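Local structure of chitinase (Chromobacterium violaceum, 4TXG) at residues 459-471 and 515-527. The protein probably hydrolyses glycosidic bonds in chitin as a family 18 glycoside hydrolase, with a predicted chitin-binding module. Residues are numbered along the deposited sequence; the frame is centred on the assembly and turned at random.
Sequences MGVPYYTRGWKNV and IPGGSNPMWHAKN. With CS (cesium ion), chain M.
T465 faces the 515-527 segment, and its two branches have different partners: OG1 is held by polar groups, CG2 by nonpolar ones. OG1 sits between the backbone N and the carbonyl carbon (chi1 68°), where it donates to G518 O at 2.7 Å. N520 ND2 donates to the same OG1 (3.0 Å), so the hydroxyl is gripped both as donor and as acceptor. N520 has its strongest polar partner in D502. The other branch, CG2, rests against A525 CB at 3.8 Å and M522 SD; the methionine chain bends twice on its way from the first turn of the helix.

The backbone pairs too: T465 N donates to N520 O at 2.9 Å, and M522 N, at the start of the helix, to Y463 O. Here the chain leaves the C-terminal end of a parallel strand of the GH18 TIM barrel, 457-462, and passes through Y463 and Y464 into strand 466-468, an outermost strand of a small antiparallel sheet. Further along, G467 N bonds to G517 O, and G467 and G518 have CA atoms only 3.8 Å apart, leaving no room for a CB on G518.

R466 starts away from the 515-527 segment, but the bend at chi2 (-65°) leads NH1 to S519 OG at 3.0 Å, in the guanidinium plane. NE forms a salt bridge with D398, and Y464 CE2 lies against one guanidinium face, offset toward its rim. Y464 OH binds a cesium ion at 3.1 Å, with D398 and two waters as further ligands.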
loop_
_atom_site.group_PDB
_atom_site.type_symbol
_atom_site.label_atom_id
_atom_site.label_comp_id
_atom_site.label_asym_id
_atom_site.label_seq_id
_atom_site.Cartn_x
_atom_site.Cartn_y
_atom_site.Cartn_z
ATOM N N MET A 459 1.797 6.902 2.078
ATOM C CA MET A 459 0.917 6.283 3.063
ATOM C C MET A 459 -0.550 6.543 2.739
ATOM O O MET A 459 -0.926 7.667 2.398
ATOM C CB MET A 459 1.254 6.800 4.465
ATOM C CG MET A 459 2.707 6.544 4.861
ATOM S SD MET A 459 3.265 4.846 4.641
ATOM C CE MET A 459 2.182 3.968 5.770
ATOM N N GLY A 460 -1.376 5.503 2.858
ATOM C CA GLY A 460 -2.790 5.626 2.533
ATOM C C GLY A 460 -3.650 6.136 3.680
ATOM O O GLY A 460 -3.398 5.832 4.841
ATOM N N VAL A 461 -4.681 6.903 3.338
ATOM C CA VAL A 461 -5.711 7.306 4.291
ATOM C C VAL A 461 -7.081 7.038 3.670
ATOM O O VAL A 461 -7.220 7.047 2.435
ATOM C CB VAL A 461 -5.613 8.802 4.666
ATOM C CG1 VAL A 461 -4.276 9.107 5.330
ATOM C CG2 VAL A 461 -5.834 9.689 3.435
ATOM N N PRO A 462 -8.096 6.785 4.511
ATOM C CA PRO A 462 -9.436 6.491 3.995
ATOM C C PRO A 462 -10.324 7.725 3.897
ATOM O O PRO A 462 -10.278 8.572 4.785
ATOM C CB PRO A 462 -9.997 5.530 5.043
ATOM C CG PRO A 462 -9.410 6.057 6.329
ATOM C CD PRO A 462 -8.015 6.543 5.968
ATOM N N TYR A 463 -11.119 7.818 2.834
ATOM C CA TYR A 463 -12.153 8.848 2.754
ATOM C C TYR A 463 -13.520 8.207 2.996
ATOM O O TYR A 463 -14.543 8.649 2.470
ATOM C CB TYR A 463 -12.130 9.558 1.394
ATOM C CG TYR A 463 -11.010 10.565 1.172
ATOM C CD1 TYR A 463 -10.021 10.790 2.134
ATOM C CD2 TYR A 463 -10.965 11.310 -0.004
ATOM C CE1 TYR A 463 -9.003 11.726 1.904
ATOM C CE2 TYR A 463 -9.968 12.252 -0.236
ATOM C CZ TYR A 463 -8.993 12.452 0.709
ATOM O OH TYR A 463 -8.006 13.385 0.455
ATOM N N TYR A 464 -13.533 7.160 3.812
ATOM C CA TYR A 464 -14.751 6.406 4.079
ATOM C C TYR A 464 -14.688 5.916 5.522
ATOM O O TYR A 464 -13.639 5.968 6.154
ATOM C CB TYR A 464 -14.895 5.217 3.123
ATOM C CG TYR A 464 -13.769 4.223 3.306
ATOM C CD1 TYR A 464 -12.578 4.369 2.605
ATOM C CD2 TYR A 464 -13.869 3.172 4.220
ATOM C CE1 TYR A 464 -11.535 3.491 2.782
ATOM C CE2 TYR A 464 -12.819 2.284 4.405
ATOM C CZ TYR A 464 -11.653 2.456 3.686
ATOM O OH TYR A 464 -10.597 1.585 3.857
ATOM N N THR A 465 -15.812 5.427 6.022
ATOM C CA THR A 465 -15.895 4.901 7.377
ATOM C C THR A 465 -15.990 3.381 7.407
ATOM O O THR A 465 -16.331 2.744 6.404
ATOM C CB THR A 465 -17.142 5.442 8.111
ATOM O OG1 THR A 465 -18.311 4.888 7.495
ATOM C CG2 THR A 465 -17.203 6.958 8.024
ATOM N N ARG A 466 -15.682 2.816 8.569
ATOM C CA ARG A 466 -16.118 1.467 8.934
ATOM C C ARG A 466 -16.805 1.617 10.280
ATOM O O ARG A 466 -16.531 2.565 11.017
ATOM C CB ARG A 466 -14.958 0.477 9.043
ATOM C CG ARG A 466 -14.125 0.282 7.787
ATOM C CD ARG A 466 -14.897 -0.342 6.640
ATOM N NE ARG A 466 -13.965 -0.918 5.674
ATOM C CZ ARG A 466 -14.315 -1.360 4.474
ATOM N NH1 ARG A 466 -15.583 -1.286 4.085
ATOM N NH2 ARG A 466 -13.395 -1.871 3.667
ATOM N N GLY A 467 -17.696 0.701 10.623
ATOM C CA GLY A 467 -18.422 0.882 11.865
ATOM C C GLY A 467 -19.141 -0.354 12.368
ATOM O O GLY A 467 -19.436 -1.270 11.596
ATOM N N TRP A 468 -19.425 -0.339 13.669
ATOM C CA TRP A 468 -20.091 -1.420 14.396
ATOM C C TRP A 468 -21.343 -0.897 15.100
ATOM O O TRP A 468 -21.417 0.284 15.432
ATOM C CB TRP A 468 -19.180 -2.018 15.471
ATOM C CG TRP A 468 -17.871 -2.629 15.051
ATOM C CD1 TRP A 468 -17.578 -3.964 14.999
ATOM C CD2 TRP A 468 -16.659 -1.939 14.699
ATOM N NE1 TRP A 468 -16.266 -4.149 14.616
ATOM C CE2 TRP A 468 -15.682 -2.922 14.423
ATOM C CE3 TRP A 468 -16.308 -0.587 14.576
ATOM C CZ2 TRP A 468 -14.383 -2.601 14.035
ATOM C CZ3 TRP A 468 -15.014 -0.265 14.185
ATOM C CH2 TRP A 468 -14.068 -1.271 13.909
ATOM N N LYS A 469 -22.301 -1.787 15.359
ATOM C CA LYS A 469 -23.436 -1.465 16.220
ATOM C C LYS A 469 -23.385 -2.385 17.425
ATOM O O LYS A 469 -22.596 -3.333 17.440
ATOM C CB LYS A 469 -24.769 -1.606 15.472
ATOM C CG LYS A 469 -25.106 -3.008 14.977
ATOM C CD LYS A 469 -26.454 -2.988 14.248
ATOM C CE LYS A 469 -26.728 -4.276 13.480
ATOM N NZ LYS A 469 -27.244 -5.348 14.370
ATOM N N ASN A 470 -24.213 -2.093 18.428
ATOM C CA ASN A 470 -24.285 -2.898 19.641
ATOM C C ASN A 470 -22.912 -3.098 20.268
ATOM O O ASN A 470 -22.538 -4.220 20.643
ATOM C CB ASN A 470 -24.936 -4.247 19.343
ATOM C CG ASN A 470 -26.325 -4.094 18.789
ATOM O OD1 ASN A 470 -27.073 -3.220 19.221
ATOM N ND2 ASN A 470 -26.672 -4.918 17.810
ATOM N N VAL A 471 -22.156 -2.003 20.348
ATOM C CA VAL A 471 -20.818 -2.007 20.936
ATOM C C VAL A 471 -20.875 -1.989 22.464
ATOM O O VAL A 471 -21.583 -1.171 23.051
ATOM C CB VAL A 471 -20.002 -0.782 20.471
ATOM C CG1 VAL A 471 -18.655 -0.721 21.196
ATOM C CG2 VAL A 471 -19.814 -0.795 18.951
ATOM N N ILE A 515 -25.000 -6.000 3.139
ATOM C CA ILE A 515 -23.969 -6.558 4.014
ATOM C C ILE A 515 -23.546 -5.501 5.034
ATOM O O ILE A 515 -23.053 -4.447 4.639
ATOM C CB ILE A 515 -22.741 -7.011 3.201
ATOM C CG1 ILE A 515 -23.153 -8.070 2.171
ATOM C CG2 ILE A 515 -21.638 -7.514 4.119
ATOM C CD1 ILE A 515 -22.070 -8.388 1.159
ATOM N N PRO A 516 -23.739 -5.774 6.342
ATOM C CA PRO A 516 -23.380 -4.823 7.406
ATOM C C PRO A 516 -21.899 -4.465 7.405
ATOM O O PRO A 516 -21.083 -5.244 6.906
ATOM C CB PRO A 516 -23.735 -5.577 8.697
ATOM C CG PRO A 516 -24.686 -6.647 8.272
ATOM C CD PRO A 516 -24.250 -7.040 6.894
ATOM N N GLY A 517 -21.550 -3.304 7.952
ATOM C CA GLY A 517 -20.144 -2.935 8.036
ATOM C C GLY A 517 -19.858 -1.474 8.336
ATOM O O GLY A 517 -18.694 -1.090 8.447
ATOM N N GLY A 518 -20.902 -0.658 8.468
ATOM C CA GLY A 518 -20.706 0.746 8.801
ATOM C C GLY A 518 -19.897 1.533 7.776
ATOM O O GLY A 518 -19.098 2.395 8.149
ATOM N N SER A 519 -20.098 1.229 6.491
ATOM C CA SER A 519 -19.334 1.860 5.409
ATOM C C SER A 519 -20.087 3.029 4.805
ATOM O O SER A 519 -21.182 2.854 4.273
ATOM C CB SER A 519 -19.011 0.857 4.289
ATOM O OG SER A 519 -18.261 -0.241 4.775
ATOM N N ASN A 520 -19.477 4.212 4.863
ATOM C CA ASN A 520 -20.084 5.450 4.380
ATOM C C ASN A 520 -19.025 6.352 3.766
ATOM O O ASN A 520 -17.882 6.321 4.200
ATOM C CB ASN A 520 -20.757 6.228 5.519
ATOM C CG ASN A 520 -21.736 5.391 6.316
ATOM O OD1 ASN A 520 -22.882 5.204 5.907
ATOM N ND2 ASN A 520 -21.294 4.905 7.473
ATOM N N PRO A 521 -19.411 7.199 2.801
ATOM C CA PRO A 521 -18.501 8.270 2.380
ATOM C C PRO A 521 -18.373 9.288 3.505
ATOM O O PRO A 521 -19.306 9.396 4.307
ATOM C CB PRO A 521 -19.205 8.871 1.161
ATOM C CG PRO A 521 -20.668 8.633 1.426
ATOM C CD PRO A 521 -20.713 7.272 2.112
ATOM N N MET A 522 -17.267 10.026 3.573
ATOM C CA MET A 522 -17.111 10.957 4.688
ATOM C C MET A 522 -18.135 12.103 4.651
ATOM O O MET A 522 -18.455 12.673 5.704
ATOM C CB MET A 522 -15.676 11.506 4.743
ATOM C CG MET A 522 -14.736 10.653 5.630
ATOM S SD MET A 522 -15.426 10.331 7.273
ATOM C CE MET A 522 -15.674 12.001 7.858
ATOM N N TRP A 523 -18.679 12.443 3.479
ATOM C CA TRP A 523 -19.744 13.452 3.488
ATOM C C TRP A 523 -20.957 12.959 4.270
ATOM O O TRP A 523 -21.617 13.741 4.962
ATOM C CB TRP A 523 -20.196 13.879 2.078
ATOM C CG TRP A 523 -20.088 12.877 0.937
ATOM C CD1 TRP A 523 -18.974 12.621 0.176
ATOM C CD2 TRP A 523 -21.148 12.087 0.366
ATOM N NE1 TRP A 523 -19.269 11.701 -0.798
ATOM C CE2 TRP A 523 -20.591 11.352 -0.704
ATOM C CE3 TRP A 523 -22.502 11.909 0.674
ATOM C CZ2 TRP A 523 -21.342 10.453 -1.472
ATOM C CZ3 TRP A 523 -23.251 11.024 -0.091
ATOM C CH2 TRP A 523 -22.666 10.303 -1.150
ATOM N N HIS A 524 -21.254 11.666 4.184
ATOM C CA HIS A 524 -22.401 11.170 4.924
ATOM C C HIS A 524 -22.099 11.177 6.424
ATOM O O HIS A 524 -22.956 11.552 7.219
ATOM C CB HIS A 524 -22.815 9.768 4.458
ATOM C CG HIS A 524 -24.044 9.262 5.154
ATOM N ND1 HIS A 524 -25.240 9.934 5.121
ATOM C CD2 HIS A 524 -24.242 8.167 5.930
ATOM C CE1 HIS A 524 -26.139 9.269 5.836
ATOM N NE2 HIS A 524 -25.552 8.202 6.343
ATOM N N ALA A 525 -20.877 10.807 6.808
ATOM C CA ALA A 525 -20.477 10.878 8.212
ATOM C C ALA A 525 -20.540 12.313 8.748
ATOM O O ALA A 525 -20.877 12.534 9.910
ATOM C CB ALA A 525 -19.071 10.304 8.392
ATOM N N LYS A 526 -20.213 13.285 7.902
ATOM C CA LYS A 526 -20.297 14.687 8.304
ATOM C C LYS A 526 -21.755 15.119 8.492
ATOM O O LYS A 526 -22.060 15.906 9.394
ATOM C CB LYS A 526 -19.576 15.583 7.284
ATOM C CG LYS A 526 -18.045 15.524 7.417
ATOM C CD LYS A 526 -17.621 16.276 8.676
ATOM C CE LYS A 526 -16.331 15.760 9.295
ATOM N NZ LYS A 526 -16.067 16.442 10.620
ATOM N N ASN A 527 -22.656 14.615 7.653
ATOM C CA ASN A 527 -24.081 14.879 7.858
ATOM C C ASN A 527 -24.611 14.231 9.142
ATOM O O ASN A 527 -25.381 14.848 9.876
ATOM C CB ASN A 527 -24.900 14.414 6.653
ATOM C CG ASN A 527 -24.796 15.381 5.480
ATOM O OD1 ASN A 527 -24.608 16.585 5.674
ATOM N ND2 ASN A 527 -24.920 14.860 4.261
HETATM CS CS CS M . -10.348 0.285 1.094
HETATM O O HOH W 1 -7.938 -0.144 -1.124
HETATM O O HOH W 2 -12.665 -1.271 0.018
#